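Local atomic coordinates of muscarinic toxin-like protein 3 homolog (Ophiophagus hannah, PDB entry 3HH7), a protein that acts as a homodimeric three-finger neurotoxin of king cobra venom that inhibits nicotinic acetylcholine receptors. Residues N5-T10 with E34-R39; S20-Y25 with C41-P46; C24-W29 with G52-C57. All blocks are in the same frame, centred on the assembly; numbering follows the deposited sequence.

Contact 1. Residues N5-T10 with E34-R39; sequences NHQSTT and EGRIER
R39 lays its guanidinium flat on the imidazole of H6, the two planes 7° apart and their centres separated by 3.9 Å. NH1 sits toward the rim of the H6 ring, while CD makes a CH-pi contact over the same face. The R39 chain runs extended from CG to NE (chi2 and chi3 both 180°). On the far face of the guanidinium lies CG2 of I37. Within the guanidinium plane NH1 is shared by two carbonyls, H6 O at 2.9 Å and S8 O at 3.1 Å; NH1 stands well above the plane of the H6 carbonyl. NH2 reaches S8 O through a water, and NE is hydrogen-bonded to O of the C-terminal Q65. Further along, S8 grips the edge strand: its N donates to I37 O (2.8 Å), and its OG, turned beside its own backbone N (chi1 -55°), accepts from I37 N (3.2 Å). A second water joins N5 O to R39 N. The first-finger loop is thus fastened to strand 34-39 largely by polar groups, and the cation stacked on H6 would be expected to disfavour protonation of the imidazole.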
loop_
_atom_site.group_PDB
_atom_site.type_symbol
_atom_site.label_atom_id
_atom_site.label_comp_id
_atom_site.label_asym_id
_atom_site.label_seq_id
_atom_site.Cartn_x
_atom_site.Cartn_y
_atom_site.Cartn_z
ATOM N N ASN A 5 -6.410 -4.368 -13.548
ATOM C CA ASN A 5 -7.469 -5.015 -12.774
ATOM C C ASN A 5 -7.483 -6.530 -12.850
ATOM O O ASN A 5 -8.430 -7.170 -12.376
ATOM C CB ASN A 5 -8.849 -4.419 -13.109
ATOM C CG ASN A 5 -9.311 -4.749 -14.511
ATOM O OD1 ASN A 5 -8.501 -5.067 -15.379
ATOM N ND2 ASN A 5 -10.619 -4.660 -14.747
ATOM N N HIS A 6 -6.423 -7.101 -13.417
ATOM C CA HIS A 6 -6.320 -8.554 -13.519
ATOM C C HIS A 6 -5.982 -9.198 -12.178
ATOM O O HIS A 6 -5.262 -8.627 -11.350
ATOM C CB HIS A 6 -5.314 -8.972 -14.601
ATOM C CG HIS A 6 -3.921 -8.497 -14.359
ATOM N ND1 HIS A 6 -3.582 -7.159 -14.379
ATOM C CD2 HIS A 6 -2.771 -9.176 -14.132
ATOM C CE1 HIS A 6 -2.288 -7.037 -14.142
ATOM N NE2 HIS A 6 -1.771 -8.243 -13.996
ATOM N N GLN A 7 -6.540 -10.387 -11.967
ATOM C CA GLN A 7 -6.288 -11.167 -10.765
ATOM C C GLN A 7 -5.033 -12.013 -10.868
ATOM O O GLN A 7 -4.799 -12.679 -11.876
ATOM C CB GLN A 7 -7.401 -12.205 -10.551
ATOM C CG GLN A 7 -8.788 -11.645 -10.355
ATOM C CD GLN A 7 -9.839 -12.645 -10.769
ATOM O OE1 GLN A 7 -9.983 -12.948 -11.952
ATOM N NE2 GLN A 7 -10.571 -13.176 -9.802
ATOM N N SER A 8 -4.273 -12.038 -9.778
ATOM C CA SER A 8 -3.144 -12.947 -9.628
ATOM C C SER A 8 -2.259 -12.987 -10.863
ATOM O O SER A 8 -1.695 -11.970 -11.267
ATOM C CB SER A 8 -3.635 -14.357 -9.291
ATOM O OG SER A 8 -4.460 -14.347 -8.139
ATOM N N THR A 9 -2.131 -14.168 -11.460
ATOM C CA THR A 9 -1.224 -14.322 -12.613
ATOM C C THR A 9 -1.921 -14.385 -13.983
ATOM O O THR A 9 -1.313 -14.766 -14.985
ATOM C CB THR A 9 -0.306 -15.567 -12.465
ATOM O OG1 THR A 9 -1.115 -16.750 -12.409
ATOM C CG2 THR A 9 0.554 -15.460 -11.207
ATOM N N THR A 10 -3.187 -13.992 -14.029
ATOM C CA THR A 10 -3.955 -13.982 -15.283
ATOM C C THR A 10 -3.373 -12.918 -16.223
ATOM O O THR A 10 -2.591 -12.074 -15.779
ATOM C CB THR A 10 -5.448 -13.722 -15.011
ATOM O OG1 THR A 10 -5.626 -12.399 -14.494
ATOM C CG2 THR A 10 -5.994 -14.730 -13.999
ATOM N N GLU A 34 -2.788 -20.708 -0.509
ATOM C CA GLU A 34 -2.716 -20.239 -1.892
ATOM C C GLU A 34 -2.630 -18.724 -1.980
ATOM O O GLU A 34 -3.504 -18.020 -1.476
ATOM C CB GLU A 34 -3.963 -20.725 -2.629
ATOM C CG GLU A 34 -4.050 -20.332 -4.071
ATOM C CD GLU A 34 -5.285 -20.923 -4.739
ATOM O OE1 GLU A 34 -6.171 -21.431 -4.024
ATOM O OE2 GLU A 34 -5.338 -20.865 -5.982
ATOM N N GLY A 35 -1.585 -18.228 -2.635
ATOM C CA GLY A 35 -1.423 -16.794 -2.812
ATOM C C GLY A 35 -2.362 -16.266 -3.873
ATOM O O GLY A 35 -2.540 -16.888 -4.936
ATOM N N ARG A 36 -2.971 -15.117 -3.590
ATOM C CA ARG A 36 -3.837 -14.473 -4.561
ATOM C C ARG A 36 -3.579 -12.990 -4.585
ATOM O O ARG A 36 -3.146 -12.422 -3.576
ATOM C CB ARG A 36 -5.286 -14.770 -4.241
ATOM C CG ARG A 36 -5.587 -16.255 -4.383
ATOM C CD ARG A 36 -7.032 -16.533 -4.200
ATOM N NE ARG A 36 -7.818 -16.115 -5.344
ATOM C CZ ARG A 36 -9.120 -15.846 -5.290
ATOM N NH1 ARG A 36 -9.780 -15.932 -4.135
ATOM N NH2 ARG A 36 -9.761 -15.481 -6.388
ATOM N N ILE A 37 -3.802 -12.380 -5.746
ATOM C CA ILE A 37 -3.619 -10.941 -5.921
ATOM C C ILE A 37 -4.874 -10.375 -6.547
ATOM O O ILE A 37 -5.411 -10.953 -7.491
ATOM C CB ILE A 37 -2.373 -10.574 -6.790
ATOM C CG1 ILE A 37 -1.092 -11.127 -6.164
ATOM C CG2 ILE A 37 -2.208 -9.050 -6.901
ATOM C CD1 ILE A 37 0.134 -10.908 -7.029
ATOM N N GLU A 38 -5.370 -9.286 -5.970
ATOM C CA GLU A 38 -6.454 -8.515 -6.564
ATOM C C GLU A 38 -5.932 -7.136 -6.953
ATOM O O GLU A 38 -5.138 -6.534 -6.212
ATOM C CB GLU A 38 -7.588 -8.374 -5.562
ATOM C CG GLU A 38 -8.878 -7.780 -6.103
ATOM C CD GLU A 38 -9.959 -7.761 -5.042
ATOM O OE1 GLU A 38 -10.472 -8.847 -4.700
ATOM O OE2 GLU A 38 -10.284 -6.670 -4.526
ATOM N N ARG A 39 -6.364 -6.639 -8.114
ATOM C CA ARG A 39 -5.971 -5.318 -8.586
ATOM C C ARG A 39 -7.188 -4.568 -9.094
ATOM O O ARG A 39 -8.119 -5.163 -9.640
ATOM C CB ARG A 39 -5.007 -5.448 -9.757
ATOM C CG ARG A 39 -3.712 -6.165 -9.445
ATOM C CD ARG A 39 -2.887 -6.207 -10.708
ATOM N NE ARG A 39 -1.592 -6.874 -10.562
ATOM C CZ ARG A 39 -1.394 -8.190 -10.624
ATOM N NH1 ARG A 39 -2.418 -9.038 -10.776
ATOM N NH2 ARG A 39 -0.165 -8.666 -10.503
HETATM O O HOH W 1 -8.137 -8.368 -9.734
HETATM O O HOH W 2 1.343 -11.216 -10.552
#

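Contact 2. Residues S20-Y25 with C41-P46; sequences SGYFCY and CTFTCP
F23 and T42 form an antiparallel hydrogen-bonded pair at the base of the central finger of the three-finger fold, where its hairpin strands enter the disulfide-rich core. The backbone bonds are F23 N to T42 O, 2.8 Å, and T42 N to F23 O, 2.9 Å. Beside them C24 and C41 make a non-hydrogen-bonded pair; both side chains leave by the same face of the sheet, yet each forms its disulfide with a different partner, C3 and C17 respectively.

Aromatic contacts form a second group. The F43 ring turns its edge to the face of Y22 in an offset edge-to-face pair, planes at 90° and centroids 5.8 Å apart, while F43 CB lies over the centre of the Y22 ring. The F23 ring has T42 O above one face and C45 N at its edge; it also packs on L48 of the second subunit, and C45 N itself bonds to E47 of that subunit.

Apolar contacts link the T42 methyl and P46 to the aromatic rings. T42 CG2 touches F23 CE2 at 3.6 Å and, at the same distance, Y25 CD2, and on the Y25 ring CD1 meets P46 CG at 3.7 Å. A side-chain hydrogen bond completes the set: T42 OG1, anti to the backbone N (chi1 -172°), donates to T44 O at 2.7 Å.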
loop_
_atom_site.group_PDB
_atom_site.type_symbol
_atom_site.label_atom_id
_atom_site.label_comp_id
_atom_site.label_asym_id
_atom_site.label_seq_id
_atom_site.Cartn_x
_atom_site.Cartn_y
_atom_site.Cartn_z
ATOM N N SER A 20 -13.117 11.112 -10.204
ATOM C CA SER A 20 -11.817 11.732 -9.943
ATOM C C SER A 20 -11.188 11.291 -8.621
ATOM O O SER A 20 -9.958 11.297 -8.472
ATOM C CB SER A 20 -11.895 13.264 -10.044
ATOM O OG SER A 20 -13.207 13.756 -9.804
ATOM N N GLY A 21 -12.035 10.892 -7.676
ATOM C CA GLY A 21 -11.576 10.422 -6.375
ATOM C C GLY A 21 -11.160 8.967 -6.412
ATOM O O GLY A 21 -11.330 8.249 -5.422
ATOM N N TYR A 22 -10.607 8.541 -7.552
ATOM C CA TYR A 22 -10.159 7.161 -7.735
ATOM C C TYR A 22 -8.678 7.018 -7.964
ATOM O O TYR A 22 -8.042 7.801 -8.669
ATOM C CB TYR A 22 -10.885 6.500 -8.905
ATOM C CG TYR A 22 -12.269 6.039 -8.571
ATOM C CD1 TYR A 22 -12.524 4.705 -8.258
ATOM C CD2 TYR A 22 -13.332 6.937 -8.557
ATOM C CE1 TYR A 22 -13.798 4.275 -7.947
ATOM C CE2 TYR A 22 -14.614 6.518 -8.246
ATOM C CZ TYR A 22 -14.843 5.192 -7.945
ATOM O OH TYR A 22 -16.113 4.788 -7.640
ATOM N N PHE A 23 -8.143 5.960 -7.375
ATOM C CA PHE A 23 -6.757 5.573 -7.565
ATOM C C PHE A 23 -6.708 4.061 -7.742
ATOM O O PHE A 23 -7.757 3.407 -7.825
ATOM C CB PHE A 23 -5.902 6.051 -6.386
ATOM C CG PHE A 23 -6.514 5.782 -5.024
ATOM C CD1 PHE A 23 -7.369 6.713 -4.430
ATOM C CD2 PHE A 23 -6.192 4.627 -4.317
ATOM C CE1 PHE A 23 -7.901 6.490 -3.170
ATOM C CE2 PHE A 23 -6.734 4.399 -3.054
ATOM C CZ PHE A 23 -7.590 5.332 -2.480
ATOM N N CYS A 24 -5.503 3.518 -7.836
ATOM C CA CYS A 24 -5.331 2.081 -8.061
ATOM C C CYS A 24 -4.917 1.357 -6.795
ATOM O O CYS A 24 -4.279 1.940 -5.894
ATOM C CB CYS A 24 -4.251 1.835 -9.114
ATOM S SG CYS A 24 -4.477 2.745 -10.653
ATOM N N TYR A 25 -5.238 0.071 -6.738
ATOM C CA TYR A 25 -4.688 -0.765 -5.677
ATOM C C TYR A 25 -4.226 -2.121 -6.186
ATOM O O TYR A 25 -4.677 -2.622 -7.236
ATOM C CB TYR A 25 -5.687 -0.961 -4.531
ATOM C CG TYR A 25 -6.812 -1.919 -4.866
ATOM C CD1 TYR A 25 -6.751 -3.249 -4.462
ATOM C CD2 TYR A 25 -7.917 -1.492 -5.600
ATOM C CE1 TYR A 25 -7.777 -4.140 -4.775
ATOM C CE2 TYR A 25 -8.948 -2.359 -5.928
ATOM C CZ TYR A 25 -8.878 -3.680 -5.516
ATOM O OH TYR A 25 -9.917 -4.523 -5.865
ATOM N N CYS A 41 -9.348 -0.349 -9.666
ATOM C CA CYS A 41 -9.721 0.996 -9.241
ATOM C C CYS A 41 -10.379 0.967 -7.881
ATOM O O CYS A 41 -11.110 0.025 -7.545
ATOM C CB CYS A 41 -10.727 1.592 -10.229
ATOM S SG CYS A 41 -10.083 1.918 -11.842
ATOM N N THR A 42 -10.141 2.020 -7.107
ATOM C CA THR A 42 -10.808 2.176 -5.815
ATOM C C THR A 42 -10.807 3.633 -5.375
ATOM O O THR A 42 -9.971 4.416 -5.830
ATOM C CB THR A 42 -10.145 1.298 -4.725
ATOM O OG1 THR A 42 -10.930 1.327 -3.519
ATOM C CG2 THR A 42 -8.702 1.771 -4.437
ATOM N N PHE A 43 -11.748 3.986 -4.503
ATOM C CA PHE A 43 -11.746 5.307 -3.873
ATOM C C PHE A 43 -11.267 5.265 -2.412
ATOM O O PHE A 43 -11.122 6.308 -1.745
ATOM C CB PHE A 43 -13.129 5.991 -3.996
ATOM C CG PHE A 43 -14.271 5.218 -3.385
ATOM C CD1 PHE A 43 -14.467 5.203 -2.005
ATOM C CD2 PHE A 43 -15.188 4.548 -4.197
ATOM C CE1 PHE A 43 -15.536 4.504 -1.441
ATOM C CE2 PHE A 43 -16.269 3.847 -3.642
ATOM C CZ PHE A 43 -16.437 3.824 -2.265
ATOM N N THR A 44 -11.017 4.053 -1.924
ATOM C CA THR A 44 -10.486 3.834 -0.577
ATOM C C THR A 44 -9.401 2.747 -0.605
ATOM O O THR A 44 -9.549 1.717 -1.280
ATOM C CB THR A 44 -11.614 3.489 0.439
ATOM O OG1 THR A 44 -11.056 3.266 1.740
ATOM C CG2 THR A 44 -12.381 2.264 0.015
ATOM N N CYS A 45 -8.319 2.978 0.132
ATOM C CA CYS A 45 -7.227 2.014 0.164
ATOM C C CYS A 45 -7.636 0.826 1.033
ATOM O O CYS A 45 -8.006 1.032 2.181
ATOM C CB CYS A 45 -5.961 2.681 0.704
ATOM S SG CYS A 45 -4.503 1.661 0.509
ATOM N N PRO A 46 -7.597 -0.409 0.491
ATOM C CA PRO A 46 -8.078 -1.564 1.270
ATOM C C PRO A 46 -7.320 -1.766 2.580
ATOM O O PRO A 46 -6.132 -1.509 2.649
ATOM C CB PRO A 46 -7.850 -2.766 0.326
ATOM C CG PRO A 46 -7.747 -2.187 -1.022
ATOM C CD PRO A 46 -7.160 -0.805 -0.862
#

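Contact 3. Residues C24-W29 with G52-C57; sequences CYKSSW and GKYVYC
S28 and Y54 face each other in an antiparallel hydrogen-bonded pair where the third finger of the three-finger fold zips onto the central strand. Their side chains share one face of the sheet. Y54 CG lies between the backbone N and the carbonyl carbon (chi1 67°), and the end of the side chain comes nearer the facing strand, where S28 CB makes a CH-pi contact with the ring face, 3.6 Å from the centroid and somewhat toward the rim.

A classic beta bulge is built around the same serine. S28 N donates to Y54 O (2.9 Å), but S28 O is held by two donors, K53 N at 2.7 Å and Y54 N at 3.2 Å, because K53 and Y54 together stand opposite the one residue. The register slips by one here, and W29 pairs with G52, its CB resting on the glycine CA.

K26 is the third main contributor. Its side chain is fully extended and crosses the phenol end of Y54 obliquely, with CE 3.2 Å from Y54 OH; beyond this, NZ forms a salt bridge with the C-terminal carboxylate of Q65. Its backbone makes two reciprocal bonds with Y56, N to O and O to N. Residues Y54 to C57 also pair in an antiparallel ladder with a strand of the second subunit, so the three-stranded sheet continues across the dimer interface, where Y56 packs on Y56 of the other chain.

At the bulge end one water bridges S28 OG and the backbone O of W29 to K53 NZ: it donates to W29 O, lies 2.7 Å from S28 OG, and accepts from K53 NZ at 2.8 Å.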
loop_
_atom_site.group_PDB
_atom_site.type_symbol
_atom_site.label_atom_id
_atom_site.label_comp_id
_atom_site.label_asym_id
_atom_site.label_seq_id
_atom_site.Cartn_x
_atom_site.Cartn_y
_atom_site.Cartn_z
ATOM N N CYS A 24 -5.503 3.518 -7.836
ATOM C CA CYS A 24 -5.331 2.081 -8.061
ATOM C C CYS A 24 -4.917 1.357 -6.795
ATOM O O CYS A 24 -4.279 1.940 -5.894
ATOM C CB CYS A 24 -4.251 1.835 -9.114
ATOM S SG CYS A 24 -4.477 2.745 -10.653
ATOM N N TYR A 25 -5.238 0.071 -6.738
ATOM C CA TYR A 25 -4.688 -0.765 -5.677
ATOM C C TYR A 25 -4.226 -2.121 -6.186
ATOM O O TYR A 25 -4.677 -2.622 -7.236
ATOM C CB TYR A 25 -5.687 -0.961 -4.531
ATOM C CG TYR A 25 -6.812 -1.919 -4.866
ATOM C CD1 TYR A 25 -6.751 -3.249 -4.462
ATOM C CD2 TYR A 25 -7.917 -1.492 -5.600
ATOM C CE1 TYR A 25 -7.777 -4.140 -4.775
ATOM C CE2 TYR A 25 -8.948 -2.359 -5.928
ATOM C CZ TYR A 25 -8.878 -3.680 -5.516
ATOM O OH TYR A 25 -9.917 -4.523 -5.865
ATOM N N LYS A 26 -3.339 -2.704 -5.401
ATOM C CA LYS A 26 -2.905 -4.082 -5.543
ATOM C C LYS A 26 -2.892 -4.684 -4.140
ATOM O O LYS A 26 -2.286 -4.136 -3.231
ATOM C CB LYS A 26 -1.512 -4.160 -6.178
ATOM C CG LYS A 26 -1.029 -5.557 -6.451
ATOM C CD LYS A 26 0.350 -5.506 -7.055
ATOM C CE LYS A 26 0.755 -6.854 -7.587
ATOM N NZ LYS A 26 2.203 -6.807 -7.999
ATOM N N SER A 27 -3.588 -5.800 -3.980
ATOM C CA SER A 27 -3.723 -6.463 -2.690
ATOM C C SER A 27 -3.303 -7.917 -2.837
ATOM O O SER A 27 -3.859 -8.630 -3.670
ATOM C CB SER A 27 -5.183 -6.375 -2.244
ATOM O OG SER A 27 -5.394 -7.059 -1.028
ATOM N N SER A 28 -2.319 -8.349 -2.050
ATOM C CA SER A 28 -1.802 -9.714 -2.090
ATOM C C SER A 28 -2.121 -10.380 -0.764
ATOM O O SER A 28 -1.802 -9.830 0.302
ATOM C CB SER A 28 -0.287 -9.695 -2.304
ATOM O OG SER A 28 0.267 -10.972 -2.090
ATOM N N TRP A 29 -2.768 -11.539 -0.808
ATOM C CA TRP A 29 -3.088 -12.251 0.427
ATOM C C TRP A 29 -2.972 -13.770 0.254
ATOM O O TRP A 29 -2.718 -14.275 -0.846
ATOM C CB TRP A 29 -4.478 -11.859 0.945
ATOM C CG TRP A 29 -5.611 -12.451 0.157
ATOM C CD1 TRP A 29 -6.354 -13.551 0.492
ATOM C CD2 TRP A 29 -6.155 -11.962 -1.076
ATOM N NE1 TRP A 29 -7.307 -13.790 -0.469
ATOM C CE2 TRP A 29 -7.212 -12.833 -1.440
ATOM C CE3 TRP A 29 -5.847 -10.886 -1.916
ATOM C CZ2 TRP A 29 -7.962 -12.661 -2.611
ATOM C CZ3 TRP A 29 -6.597 -10.713 -3.085
ATOM C CH2 TRP A 29 -7.641 -11.599 -3.416
ATOM N N GLY A 52 -3.485 -11.016 4.836
ATOM C CA GLY A 52 -2.837 -10.236 3.781
ATOM C C GLY A 52 -1.326 -10.241 3.883
ATOM O O GLY A 52 -0.775 -10.324 4.990
ATOM N N LYS A 53 -0.664 -10.191 2.728
ATOM C CA LYS A 53 0.791 -9.998 2.629
ATOM C C LYS A 53 1.090 -8.502 2.498
ATOM O O LYS A 53 1.915 -7.946 3.233
ATOM C CB LYS A 53 1.376 -10.773 1.445
ATOM C CG LYS A 53 1.410 -12.299 1.644
ATOM C CD LYS A 53 2.644 -12.896 0.954
ATOM C CE LYS A 53 2.488 -14.364 0.513
ATOM N NZ LYS A 53 2.011 -14.552 -0.923
ATOM N N TYR A 54 0.410 -7.846 1.560
ATOM C CA TYR A 54 0.545 -6.404 1.413
ATOM C C TYR A 54 -0.655 -5.811 0.717
ATOM O O TYR A 54 -1.428 -6.521 0.061
ATOM C CB TYR A 54 1.858 -6.027 0.665
ATOM C CG TYR A 54 1.902 -6.450 -0.785
ATOM C CD1 TYR A 54 1.224 -5.730 -1.763
ATOM C CD2 TYR A 54 2.640 -7.560 -1.174
ATOM C CE1 TYR A 54 1.246 -6.117 -3.110
ATOM C CE2 TYR A 54 2.694 -7.951 -2.512
ATOM C CZ TYR A 54 1.997 -7.224 -3.470
ATOM O OH TYR A 54 2.020 -7.627 -4.789
ATOM N N VAL A 55 -0.810 -4.502 0.911
ATOM C CA VAL A 55 -1.722 -3.683 0.140
ATOM C C VAL A 55 -0.902 -2.492 -0.369
ATOM O O VAL A 55 -0.116 -1.896 0.381
ATOM C CB VAL A 55 -2.900 -3.145 0.996
ATOM C CG1 VAL A 55 -3.700 -2.099 0.216
ATOM C CG2 VAL A 55 -3.848 -4.272 1.370
ATOM N N TYR A 56 -1.084 -2.163 -1.643
ATOM C CA TYR A 56 -0.412 -1.029 -2.247
ATOM C C TYR A 56 -1.430 -0.183 -2.971
ATOM O O TYR A 56 -2.203 -0.711 -3.788
ATOM C CB TYR A 56 0.660 -1.522 -3.231
ATOM C CG TYR A 56 1.433 -0.419 -3.924
ATOM C CD1 TYR A 56 2.118 0.556 -3.195
ATOM C CD2 TYR A 56 1.491 -0.374 -5.304
ATOM C CE1 TYR A 56 2.842 1.572 -3.840
ATOM C CE2 TYR A 56 2.202 0.620 -5.958
ATOM C CZ TYR A 56 2.883 1.577 -5.227
ATOM O OH TYR A 56 3.586 2.553 -5.914
ATOM N N CYS A 57 -1.450 1.113 -2.660
ATOM C CA CYS A 57 -2.398 2.062 -3.235
ATOM C C CYS A 57 -1.603 3.186 -3.859
ATOM O O CYS A 57 -0.729 3.740 -3.216
ATOM C CB CYS A 57 -3.360 2.614 -2.168
ATOM S SG CYS A 57 -4.400 1.314 -1.486
HETATM O O HOH W 3 -0.234 -13.614 -2.368
#

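Overall arrangement
Contacts 2 and 3 both use strand 23-31, the middle strand of the three-stranded sheet: contact 2 joins its start to strand 34-42, and contact 3 joins residues 24-29 to strand 52-58. Contact 1 lays the first-finger loop on the neighbouring strand 34-42. Contacts 1 and 2, whose centres are about 17 Å apart, lie on opposite sides of the chain's centre but meet where E38 OE2 approaches Y25 OH at 2.6 Å. Contact 3 is about 10 Å from contact 1 and 12 Å from contact 2, centre to centre; the disulfide between C45 and C57 links it covalently to contact 2. Contacts 2 and 3 both touch the second subunit, and the sheet of contact 3 runs on into it.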